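Local coordinates for uncharacterized protein (Staphylococcus aureus subsp. aureus, PDB 3H04) that is of unknown function but belongs to the alpha/beta-hydrolase clan and is probably a serine hydrolase acting on ester-like substrates, at residues E241-N246 / I259-K264; I123-Y128 / R263-F268; V212-C217 / E226-I231; G102-A107 / D220-V225. All coordinates share one frame; numbering follows the deposited sequence.

Contact 1: E241-N246 / I259-K264; sequences ERVNKN and ITIYRK
In Glu241, CG stands anti to the carbonyl carbon, and the chain bends at chi2 (-73°). The bend brings the carboxylate alongside Ile261 and against Lys264. Lys264 runs extended from CB to CE and bends only at its last torsion (chi4 -85°), which turns NZ aside near the carboxylate. The two side chains cross at about a right angle. Much of their meeting is therefore carbon against carboxylate: Glu241 OE2 lies 3.7 Å from Lys264 CE. The charged ends are no nearer, with Glu241 OE2 and Lys264 NZ also 3.7 Å apart, so the salt bridge is long. Both residues are partly exposed, and the pair sits at the outer side of the contact.

Strand 238-243 is an outermost strand of the central sheet of this alpha/beta-hydrolase fold, and helix 256-273 is the last helix of the chain, packed over one face of that sheet. Here the strand and helix segments run nearly antiparallel, at 168°, with axes 11.3 Å apart.

The buried half of the contact is apolar. Ile261 CD1 reaches out to Val243 CG2, at 3.7 Å. The Glu241 and Ile261 side chains slide past each other in opposite directions, with Glu241 OE1 4.1 Å from Ile261 CG1. Ile261 also packs on Phe213 and Ala215 of the neighbouring strand, so its side chain spans two strands. Arg242, on the other face of the strand, forms a salt bridge with Glu229.

Contact 2: I123-Y128 / R263-F268; sequences IDFYGY and RKVVDF
Val265 divides its two methyl groups between an isoleucine and the edge of a phenylalanine ring. CG1 goes to Ile123, at 3.6 Å from Ile123 CD1. CG2 goes to Phe125, at 3.8 Å from Phe125 CE1, and lies near the plane of the ring rather than over a face. The same CG2 is also 3.9 Å from Ile123 CG2, so one methyl touches both strand residues. Strand 121-125 is an inner strand of the alpha/beta-hydrolase sheet, between 98-103 and 212-217, and Val265 belongs to the C-terminal helix 256-273 that covers one face of it. The local segments run close to antiparallel, at 157°, and the axes pass 10.8 Å apart.

Ile123 and Phe125 alternate with Asp124 along the strand, so both lie on the helix side of the sheet, and their outer atoms make the contact. Phe125 has CG anti to its carbonyl carbon (chi1 -85°), and this brings the far end of the ring closer to the helix than its CB direction suggests. Tyr262 and Phe101 meet the Phe125 ring edge-to-face, and Phe250 meets it at about 45°. The ring is thus packed among aromatics close to the presumed catalytic residues.

Asp124 faces the other way, towards helix 105-116. Its OD1 accepts from Gly127 N at 2.9 Å in an Asx motif, met nearly end-on by a bent N-H. This bond ties the side chain to the turn where the strand ends.

One turn after Val265, Phe268 makes a looser contact at an oblique angle: its CE2 is 4.5 Å from Ile123 CG1.

Contact 3: V212-C217 / E226-I231; sequences VFIAHC and EESEHI
One side-chain hydrogen bond joins strand 212-217 to the helix. His216 ND1 and Ser228 OG are 2.7 Å apart, and the bond is fairly straight (157°). The hydroxyl lies at the ring edge, in the plane of the imidazole. His216 CG stands anti to the backbone N (chi1 -155°), which sends the ring out towards the first turn of the helix. The other ring nitrogen, NE2, is bonded to Val223 O in the loop between strand and helix. With a partner at each nitrogen, the ring has its rotation fixed, and both polar edges are satisfied although the residue is buried.

The remaining contacts are packing. Ile214 CG2 is modelled 3.0 Å from Ser228 OG, unusually short for a carbon and an oxygen, so the exact fit is doubtful. The hydroxyl lies between isoleucine and imidazole. Ser228 CB also touches this methyl, at 3.6 Å. One turn further along the helix, Ile231 CG2 meets Ile214 CD1 at 4.1 Å, the two chains crossing at a slant. Ile231 also reaches Asp124 on the next strand.

Charged groups keep to the other sides of the helix. Glu229 forms a salt bridge with Arg242 of strand 238-243, and Glu227 forms one with Arg130.

The strand and helix segments are close to antiparallel, with axes 9.1 Å apart. Together with strand 238-243 they form a beta-alpha-beta unit in the C-terminal half of the sheet, as expected of an alpha/beta hydrolase, and the loop between strand and helix carries the presumed acidic member of the triad.

Contact 4: G102-A107 / D220-V225; sequences GRSSGA and DYDVPV
The probable active site of this hydrolase lies here, where Ser104 meets Asp222 and Val223. The direct approaches are loose. Ser104 OG is 4.1 Å from Asp222 OD2 and 4.4 Å from Val223 CG2. A water fills in between the polar ends: it donates to Asp222 OD2 at a short 2.5 Å and is hydrogen-bonded to Ser104 OG at 2.9 Å. Ser104 OG stands anti to the backbone N (chi1 -160°), pointing it outward from the turn.

Ser104 fits the nucleophile elbow of the alpha/beta-hydrolase fold, in the sequence Gly-Arg-Ser-Ser-Gly. It has a strained backbone with positive phi (61°), and it links strand 98-103 to helix 105-116. The turn is tight, with Gly102 CA 3.6 Å from Gly106 O. Ser104 OG is also hydrogen-bonded to His248 NE2, and His248 ND1 to Asp220 OD2. These three residues have the geometry of a Ser-His-Asp triad, inferred rather than tested.

Asp220 is held by its own loop. Its OD1 accepts from Asp222 N at 2.8 Å, nearly end-on, in an Asx turn. The same oxygen takes Val223 N at 3.1 Å from well above the carboxylate plane. Two backbone donors thus grip OD1, while OD2 is left to the histidine. This would hold the carboxylate in orientation.

Asp222 extends its carboxylate towards the serine side. Its OD2 holds the water, and its OD1 is bonded to the hydroxyls of Tyr143 and Tyr176, which set the rotation of the group.

In the fold
Contacts 1 and 2 lie on successive turns of helix 256-273 and have centres about 9 Å apart; Ile261 CG2 of contact 1 packs 3.8 Å from Phe125 CZ of contact 2. Contact 3 lies on strand 212-217, between the strands of those two contacts, with its helix on the opposite sheet face. It bonds to both: Glu241 N to Ile214 O, and Asp124 N to Phe213 O, each 2.8 Å. Contact 4 holds two presumed triad residues. Contact 2 reaches the elbow through Phe125 O, 2.8 Å from Ser104 N, and contact 3 reaches the acid loop through His216. Contact 1 lies farther out, its centre about 14 Å from that of contact 4.

Contact 1: E241-N246 / I259-K264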
# COMPACT_ATOMS: atom_id res chain seq x y z
N GLU A 241 12.21 -10.72 4.33
CA GLU A 241 11.57 -12.00 4.58
C GLU A 241 10.94 -12.53 3.32
O GLU A 241 9.90 -12.01 2.81
CB GLU A 241 10.52 -11.85 5.67
CG GLU A 241 11.12 -11.50 7.02
CD GLU A 241 11.81 -12.69 7.61
OE1 GLU A 241 11.13 -13.75 7.77
OE2 GLU A 241 13.01 -12.59 7.94
N ARG A 242 11.55 -13.59 2.84
CA ARG A 242 11.23 -14.21 1.58
C ARG A 242 10.46 -15.47 1.99
O ARG A 242 11.04 -16.49 2.35
CB ARG A 242 12.53 -14.50 0.82
CG ARG A 242 12.39 -14.67 -0.63
CD ARG A 242 13.67 -15.25 -1.31
NE ARG A 242 13.18 -15.64 -2.61
CZ ARG A 242 13.15 -14.87 -3.67
NH1 ARG A 242 13.81 -13.72 -3.70
NH2 ARG A 242 12.58 -15.34 -4.77
N VAL A 243 9.14 -15.37 1.97
CA VAL A 243 8.27 -16.40 2.51
C VAL A 243 8.03 -17.47 1.45
O VAL A 243 7.70 -17.16 0.31
CB VAL A 243 6.96 -15.77 2.98
CG1 VAL A 243 5.95 -16.85 3.48
CG2 VAL A 243 7.26 -14.74 4.07
N ASN A 244 8.24 -18.74 1.83
CA ASN A 244 8.18 -19.87 0.91
C ASN A 244 6.74 -20.39 0.81
O ASN A 244 6.42 -21.48 1.26
CB ASN A 244 9.17 -20.97 1.33
CG ASN A 244 9.23 -22.12 0.31
OD1 ASN A 244 9.25 -21.90 -0.92
ND2 ASN A 244 9.27 -23.34 0.83
N LYS A 245 5.89 -19.58 0.21
CA LYS A 245 4.49 -19.94 0.00
C LYS A 245 4.07 -19.43 -1.35
O LYS A 245 4.66 -18.47 -1.87
CB LYS A 245 3.60 -19.29 1.06
CG LYS A 245 3.86 -19.75 2.48
CD LYS A 245 2.99 -18.99 3.48
CE LYS A 245 3.10 -19.61 4.86
NZ LYS A 245 2.22 -18.90 5.84
N ASN A 246 3.01 -20.02 -1.88
CA ASN A 246 2.44 -19.59 -3.14
C ASN A 246 1.24 -18.73 -2.80
O ASN A 246 0.14 -19.08 -3.13
CB ASN A 246 2.04 -20.78 -4.00
CG ASN A 246 3.25 -21.58 -4.45
OD1 ASN A 246 4.32 -21.01 -4.63
ND2 ASN A 246 3.09 -22.88 -4.60
N ILE A 259 2.64 -13.36 12.68
CA ILE A 259 2.92 -12.62 13.91
C ILE A 259 4.44 -12.42 14.02
O ILE A 259 4.91 -11.34 14.36
CB ILE A 259 2.38 -13.38 15.18
CG1 ILE A 259 0.85 -13.30 15.23
CG2 ILE A 259 2.99 -12.86 16.45
CD1 ILE A 259 0.28 -11.91 15.16
N THR A 260 5.19 -13.46 13.71
CA THR A 260 6.64 -13.37 13.81
C THR A 260 7.23 -12.28 12.93
O THR A 260 8.13 -11.54 13.36
CB THR A 260 7.28 -14.73 13.51
OG1 THR A 260 6.94 -15.58 14.59
CG2 THR A 260 8.78 -14.65 13.36
N ILE A 261 6.75 -12.20 11.71
CA ILE A 261 7.13 -11.14 10.77
C ILE A 261 6.74 -9.73 11.27
O ILE A 261 7.53 -8.82 11.19
CB ILE A 261 6.58 -11.45 9.35
CG1 ILE A 261 7.36 -12.69 8.81
CG2 ILE A 261 6.73 -10.19 8.40
CD1 ILE A 261 6.90 -13.26 7.46
N TYR A 262 5.54 -9.58 11.82
CA TYR A 262 5.13 -8.31 12.45
C TYR A 262 6.03 -7.92 13.62
O TYR A 262 6.35 -6.75 13.78
CB TYR A 262 3.63 -8.30 12.89
CG TYR A 262 2.70 -7.93 11.75
CD1 TYR A 262 2.17 -8.91 10.91
CD2 TYR A 262 2.39 -6.61 11.49
CE1 TYR A 262 1.35 -8.55 9.83
CE2 TYR A 262 1.56 -6.23 10.41
CZ TYR A 262 1.04 -7.22 9.57
OH TYR A 262 0.24 -6.90 8.51
N ARG A 263 6.43 -8.89 14.44
CA ARG A 263 7.39 -8.61 15.51
C ARG A 263 8.74 -8.20 14.96
O ARG A 263 9.34 -7.29 15.48
CB ARG A 263 7.55 -9.80 16.44
CG ARG A 263 6.34 -9.98 17.33
CD ARG A 263 6.60 -11.05 18.35
NE ARG A 263 5.38 -11.45 19.06
CZ ARG A 263 4.73 -10.70 19.95
NH1 ARG A 263 5.13 -9.48 20.26
NH2 ARG A 263 3.65 -11.20 20.54
N LYS A 264 9.17 -8.80 13.85
CA LYS A 264 10.38 -8.37 13.16
C LYS A 264 10.26 -6.94 12.59
O LYS A 264 11.24 -6.21 12.55
CB LYS A 264 10.72 -9.31 12.01
CG LYS A 264 11.13 -10.70 12.39
CD LYS A 264 11.41 -11.48 11.14
CE LYS A 264 11.98 -12.84 11.44
NZ LYS A 264 13.40 -12.72 11.60

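Contact 2: I123-Y128 / R263-F268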
# COMPACT_ATOMS: atom_id res chain seq x y z
N ILE A 123 7.99 0.07 5.39
CA ILE A 123 7.63 -1.33 5.53
C ILE A 123 6.81 -1.70 4.31
O ILE A 123 5.76 -1.12 4.10
CB ILE A 123 6.85 -1.60 6.80
CG1 ILE A 123 7.55 -0.94 8.00
CG2 ILE A 123 6.60 -3.14 6.95
CD1 ILE A 123 6.60 -0.53 9.08
N ASP A 124 7.32 -2.64 3.51
CA ASP A 124 6.79 -3.00 2.19
C ASP A 124 6.39 -4.45 2.24
O ASP A 124 7.24 -5.35 2.19
CB ASP A 124 7.89 -2.79 1.13
CG ASP A 124 7.60 -3.43 -0.23
OD1 ASP A 124 6.46 -3.88 -0.53
OD2 ASP A 124 8.60 -3.51 -1.02
N PHE A 125 5.07 -4.68 2.40
CA PHE A 125 4.54 -6.04 2.35
C PHE A 125 4.02 -6.28 0.92
O PHE A 125 3.06 -5.63 0.49
CB PHE A 125 3.41 -6.24 3.35
CG PHE A 125 3.84 -6.59 4.75
CD1 PHE A 125 5.13 -6.34 5.24
CD2 PHE A 125 2.91 -7.18 5.60
CE1 PHE A 125 5.47 -6.65 6.59
CE2 PHE A 125 3.24 -7.49 6.87
CZ PHE A 125 4.52 -7.23 7.39
N TYR A 126 4.71 -7.16 0.19
CA TYR A 126 4.32 -7.61 -1.14
C TYR A 126 3.84 -6.54 -2.13
O TYR A 126 2.83 -6.72 -2.84
CB TYR A 126 3.33 -8.78 -1.09
CG TYR A 126 2.27 -8.71 -0.02
CD1 TYR A 126 1.08 -8.00 -0.23
CD2 TYR A 126 2.47 -9.28 1.23
CE1 TYR A 126 0.07 -7.89 0.77
CE2 TYR A 126 1.46 -9.20 2.22
CZ TYR A 126 0.27 -8.52 1.98
OH TYR A 126 -0.69 -8.41 2.95
N GLY A 127 4.59 -5.44 -2.16
CA GLY A 127 4.36 -4.34 -3.06
C GLY A 127 5.43 -4.28 -4.17
O GLY A 127 6.09 -5.29 -4.53
N TYR A 128 5.58 -3.09 -4.70
CA TYR A 128 6.34 -2.84 -5.89
C TYR A 128 6.66 -1.36 -5.94
O TYR A 128 5.98 -0.58 -5.33
CB TYR A 128 5.53 -3.22 -7.14
CG TYR A 128 4.08 -2.80 -7.15
CD1 TYR A 128 3.69 -1.62 -7.77
CD2 TYR A 128 3.09 -3.56 -6.51
CE1 TYR A 128 2.35 -1.21 -7.79
CE2 TYR A 128 1.72 -3.18 -6.55
CZ TYR A 128 1.38 -2.02 -7.20
OH TYR A 128 0.10 -1.59 -7.23
N ARG A 263 6.43 -8.89 14.44
CA ARG A 263 7.39 -8.61 15.51
C ARG A 263 8.74 -8.20 14.96
O ARG A 263 9.34 -7.29 15.48
CB ARG A 263 7.55 -9.80 16.44
CG ARG A 263 6.34 -9.98 17.33
CD ARG A 263 6.60 -11.05 18.35
NE ARG A 263 5.38 -11.45 19.06
CZ ARG A 263 4.73 -10.70 19.95
NH1 ARG A 263 5.13 -9.48 20.26
NH2 ARG A 263 3.65 -11.20 20.54
N LYS A 264 9.17 -8.80 13.85
CA LYS A 264 10.38 -8.37 13.16
C LYS A 264 10.26 -6.94 12.59
O LYS A 264 11.24 -6.21 12.55
CB LYS A 264 10.72 -9.31 12.01
CG LYS A 264 11.13 -10.70 12.39
CD LYS A 264 11.41 -11.48 11.14
CE LYS A 264 11.98 -12.84 11.44
NZ LYS A 264 13.40 -12.72 11.60
N VAL A 265 9.05 -6.54 12.20
CA VAL A 265 8.82 -5.19 11.74
C VAL A 265 9.14 -4.19 12.86
O VAL A 265 9.90 -3.23 12.67
CB VAL A 265 7.39 -4.99 11.21
CG1 VAL A 265 7.05 -3.51 11.12
CG2 VAL A 265 7.26 -5.66 9.82
N VAL A 266 8.59 -4.46 14.03
CA VAL A 266 8.83 -3.64 15.22
C VAL A 266 10.32 -3.56 15.64
O VAL A 266 10.81 -2.49 16.07
CB VAL A 266 7.97 -4.14 16.38
CG1 VAL A 266 8.41 -3.48 17.73
CG2 VAL A 266 6.50 -3.86 16.06
N ASP A 267 11.01 -4.68 15.52
CA ASP A 267 12.46 -4.75 15.75
C ASP A 267 13.17 -3.82 14.79
O ASP A 267 14.09 -3.09 15.18
CB ASP A 267 13.01 -6.14 15.47
CG ASP A 267 12.72 -7.16 16.57
OD1 ASP A 267 12.27 -6.81 17.69
OD2 ASP A 267 12.97 -8.35 16.28
N PHE A 268 12.74 -3.86 13.53
CA PHE A 268 13.30 -2.98 12.48
C PHE A 268 13.04 -1.51 12.83
O PHE A 268 13.96 -0.69 12.81
CB PHE A 268 12.72 -3.41 11.15
CG PHE A 268 12.85 -2.42 10.02
CD1 PHE A 268 13.89 -2.52 9.11
CD2 PHE A 268 11.87 -1.47 9.80
CE1 PHE A 268 13.95 -1.62 8.01
CE2 PHE A 268 11.96 -0.60 8.74
CZ PHE A 268 13.02 -0.71 7.84

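Contact 3: V212-C217 / E226-I231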
# COMPACT_ATOMS: atom_id res chain seq x y z
N VAL A 212 14.34 -0.10 4.15
CA VAL A 212 13.14 -0.77 3.71
C VAL A 212 13.02 -2.17 4.26
O VAL A 212 13.94 -3.01 4.07
CB VAL A 212 13.04 -0.88 2.21
CG1 VAL A 212 11.65 -1.44 1.86
CG2 VAL A 212 13.29 0.54 1.50
N PHE A 213 11.93 -2.45 4.96
CA PHE A 213 11.63 -3.85 5.40
C PHE A 213 10.74 -4.49 4.33
O PHE A 213 9.71 -3.92 3.98
CB PHE A 213 10.95 -3.83 6.75
CG PHE A 213 10.66 -5.20 7.34
CD1 PHE A 213 11.48 -5.71 8.31
CD2 PHE A 213 9.57 -5.97 6.89
CE1 PHE A 213 11.23 -6.98 8.87
CE2 PHE A 213 9.32 -7.23 7.44
CZ PHE A 213 10.16 -7.74 8.43
N ILE A 214 11.12 -5.65 3.80
CA ILE A 214 10.35 -6.29 2.72
C ILE A 214 9.90 -7.65 3.21
O ILE A 214 10.73 -8.39 3.75
CB ILE A 214 11.17 -6.43 1.44
CG1 ILE A 214 11.69 -5.03 1.02
CG2 ILE A 214 10.32 -7.19 0.36
CD1 ILE A 214 12.81 -5.00 -0.07
N ALA A 215 8.60 -7.98 3.02
CA ALA A 215 8.09 -9.36 3.24
C ALA A 215 7.34 -9.71 1.96
O ALA A 215 6.47 -8.92 1.52
CB ALA A 215 7.17 -9.47 4.48
N HIS A 216 7.68 -10.82 1.34
CA HIS A 216 7.13 -11.19 0.07
C HIS A 216 7.22 -12.69 -0.16
O HIS A 216 8.20 -13.25 0.13
CB HIS A 216 7.87 -10.42 -1.01
CG HIS A 216 7.10 -10.23 -2.27
ND1 HIS A 216 7.24 -9.12 -3.06
CD2 HIS A 216 6.21 -11.02 -2.90
CE1 HIS A 216 6.45 -9.23 -4.11
NE2 HIS A 216 5.82 -10.37 -4.03
N CYS A 217 6.15 -13.34 -0.59
CA CYS A 217 6.17 -14.77 -0.88
C CYS A 217 6.85 -15.05 -2.19
O CYS A 217 6.56 -14.38 -3.21
CB CYS A 217 4.75 -15.29 -0.98
SG CYS A 217 3.90 -15.23 0.62
N GLU A 226 10.07 -10.86 -7.88
CA GLU A 226 11.03 -9.98 -8.55
C GLU A 226 10.87 -8.48 -8.32
O GLU A 226 11.86 -7.72 -8.42
CB GLU A 226 11.14 -10.29 -10.07
CG GLU A 226 11.72 -11.66 -10.35
CD GLU A 226 10.64 -12.80 -10.45
OE1 GLU A 226 9.50 -12.69 -9.96
OE2 GLU A 226 10.98 -13.84 -11.04
N GLU A 227 9.66 -8.01 -7.98
CA GLU A 227 9.48 -6.58 -7.68
C GLU A 227 10.23 -6.19 -6.40
O GLU A 227 10.80 -5.08 -6.30
CB GLU A 227 8.01 -6.18 -7.59
CG GLU A 227 7.25 -6.31 -8.93
CD GLU A 227 7.96 -5.50 -10.06
OE1 GLU A 227 8.40 -4.34 -9.79
OE2 GLU A 227 8.10 -6.01 -11.19
N SER A 228 10.25 -7.10 -5.44
CA SER A 228 11.02 -6.90 -4.22
C SER A 228 12.51 -7.05 -4.47
O SER A 228 13.31 -6.24 -3.94
CB SER A 228 10.59 -7.88 -3.13
OG SER A 228 9.36 -7.51 -2.51
N GLU A 229 12.90 -8.06 -5.27
CA GLU A 229 14.33 -8.24 -5.66
C GLU A 229 14.83 -6.98 -6.36
O GLU A 229 15.92 -6.51 -6.08
CB GLU A 229 14.53 -9.47 -6.55
CG GLU A 229 14.14 -10.79 -5.90
CD GLU A 229 14.05 -11.98 -6.88
OE1 GLU A 229 14.23 -11.83 -8.11
OE2 GLU A 229 13.79 -13.08 -6.36
N HIS A 230 13.99 -6.37 -7.20
CA HIS A 230 14.35 -5.10 -7.87
C HIS A 230 14.70 -3.98 -6.86
O HIS A 230 15.68 -3.24 -7.05
CB HIS A 230 13.23 -4.60 -8.79
CG HIS A 230 13.52 -3.26 -9.42
ND1 HIS A 230 14.54 -3.06 -10.31
CD2 HIS A 230 12.91 -2.05 -9.27
CE1 HIS A 230 14.57 -1.80 -10.68
NE2 HIS A 230 13.58 -1.17 -10.08
N ILE A 231 13.91 -3.87 -5.80
CA ILE A 231 14.15 -2.84 -4.79
C ILE A 231 15.48 -3.14 -4.08
O ILE A 231 16.35 -2.27 -3.96
CB ILE A 231 12.96 -2.77 -3.82
CG1 ILE A 231 11.76 -2.18 -4.56
CG2 ILE A 231 13.27 -1.89 -2.65
CD1 ILE A 231 10.46 -2.47 -3.94

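Contact 4: G102-A107 / D220-V225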
# COMPACT_ATOMS: atom_id res chain seq x y z
N GLY A 102 2.91 -0.13 3.90
CA GLY A 102 1.87 -0.53 2.95
C GLY A 102 1.85 -2.02 2.68
O GLY A 102 2.85 -2.75 2.90
N ARG A 103 0.70 -2.48 2.22
CA ARG A 103 0.52 -3.84 1.76
C ARG A 103 0.05 -3.75 0.35
O ARG A 103 -0.89 -3.01 0.03
CB ARG A 103 -0.47 -4.63 2.63
CG ARG A 103 -0.02 -4.62 4.10
CD ARG A 103 -0.70 -5.58 5.00
NE ARG A 103 -2.16 -5.37 5.07
CZ ARG A 103 -3.03 -6.21 5.64
NH1 ARG A 103 -2.64 -7.34 6.19
NH2 ARG A 103 -4.32 -5.90 5.67
N SER A 104 0.70 -4.54 -0.50
CA SER A 104 0.35 -4.67 -1.90
C SER A 104 0.51 -3.27 -2.55
O SER A 104 1.56 -2.64 -2.44
CB SER A 104 -1.04 -5.32 -2.04
OG SER A 104 -1.18 -5.85 -3.34
N SER A 105 -0.52 -2.76 -3.23
CA SER A 105 -0.47 -1.44 -3.82
C SER A 105 -0.28 -0.32 -2.80
O SER A 105 0.23 0.73 -3.14
CB SER A 105 -1.76 -1.20 -4.61
OG SER A 105 -2.93 -1.48 -3.79
N GLY A 106 -0.67 -0.53 -1.55
CA GLY A 106 -0.33 0.42 -0.50
C GLY A 106 1.15 0.58 -0.26
O GLY A 106 1.62 1.66 0.16
N ALA A 107 1.91 -0.51 -0.47
CA ALA A 107 3.37 -0.47 -0.32
C ALA A 107 3.98 0.33 -1.46
O ALA A 107 4.93 1.10 -1.25
CB ALA A 107 4.00 -1.90 -0.23
N ASP A 220 4.29 -15.64 -5.04
CA ASP A 220 3.19 -14.65 -5.16
C ASP A 220 2.72 -14.57 -6.60
O ASP A 220 3.52 -14.32 -7.49
CB ASP A 220 3.70 -13.29 -4.73
CG ASP A 220 2.59 -12.28 -4.52
OD1 ASP A 220 1.56 -12.32 -5.22
OD2 ASP A 220 2.81 -11.42 -3.65
N TYR A 221 1.44 -14.86 -6.78
CA TYR A 221 0.77 -14.88 -8.09
C TYR A 221 0.23 -13.50 -8.54
O TYR A 221 -0.16 -13.34 -9.69
CB TYR A 221 -0.43 -15.87 -8.04
CG TYR A 221 -1.37 -15.59 -6.86
CD1 TYR A 221 -2.29 -14.54 -6.90
CD2 TYR A 221 -1.29 -16.34 -5.69
CE1 TYR A 221 -3.08 -14.27 -5.85
CE2 TYR A 221 -2.09 -16.06 -4.61
CZ TYR A 221 -3.00 -15.03 -4.70
OH TYR A 221 -3.79 -14.72 -3.63
N ASP A 222 0.23 -12.52 -7.64
CA ASP A 222 -0.37 -11.19 -7.89
C ASP A 222 0.70 -10.11 -8.20
O ASP A 222 0.62 -9.38 -9.21
CB ASP A 222 -1.20 -10.79 -6.67
CG ASP A 222 -1.91 -9.42 -6.85
OD1 ASP A 222 -3.10 -9.38 -7.21
OD2 ASP A 222 -1.27 -8.38 -6.62
N VAL A 223 1.74 -10.06 -7.35
CA VAL A 223 2.88 -9.19 -7.50
C VAL A 223 4.11 -10.10 -7.51
O VAL A 223 4.42 -10.71 -6.52
CB VAL A 223 3.08 -8.23 -6.31
CG1 VAL A 223 4.36 -7.40 -6.51
CG2 VAL A 223 1.90 -7.33 -6.15
N PRO A 224 4.77 -10.23 -8.63
CA PRO A 224 5.91 -11.14 -8.63
C PRO A 224 6.99 -10.76 -7.57
O PRO A 224 7.27 -9.59 -7.35
CB PRO A 224 6.51 -10.93 -10.02
CG PRO A 224 5.49 -10.36 -10.81
CD PRO A 224 4.59 -9.56 -9.92
N VAL A 225 7.61 -11.77 -6.94
CA VAL A 225 8.68 -11.51 -5.96
C VAL A 225 9.87 -10.74 -6.57
O VAL A 225 10.58 -10.03 -5.88
CB VAL A 225 9.17 -12.86 -5.30
CG1 VAL A 225 9.91 -13.73 -6.32
CG2 VAL A 225 10.01 -12.54 -4.07
O HOH W 1 -1.84 -6.01 -6.18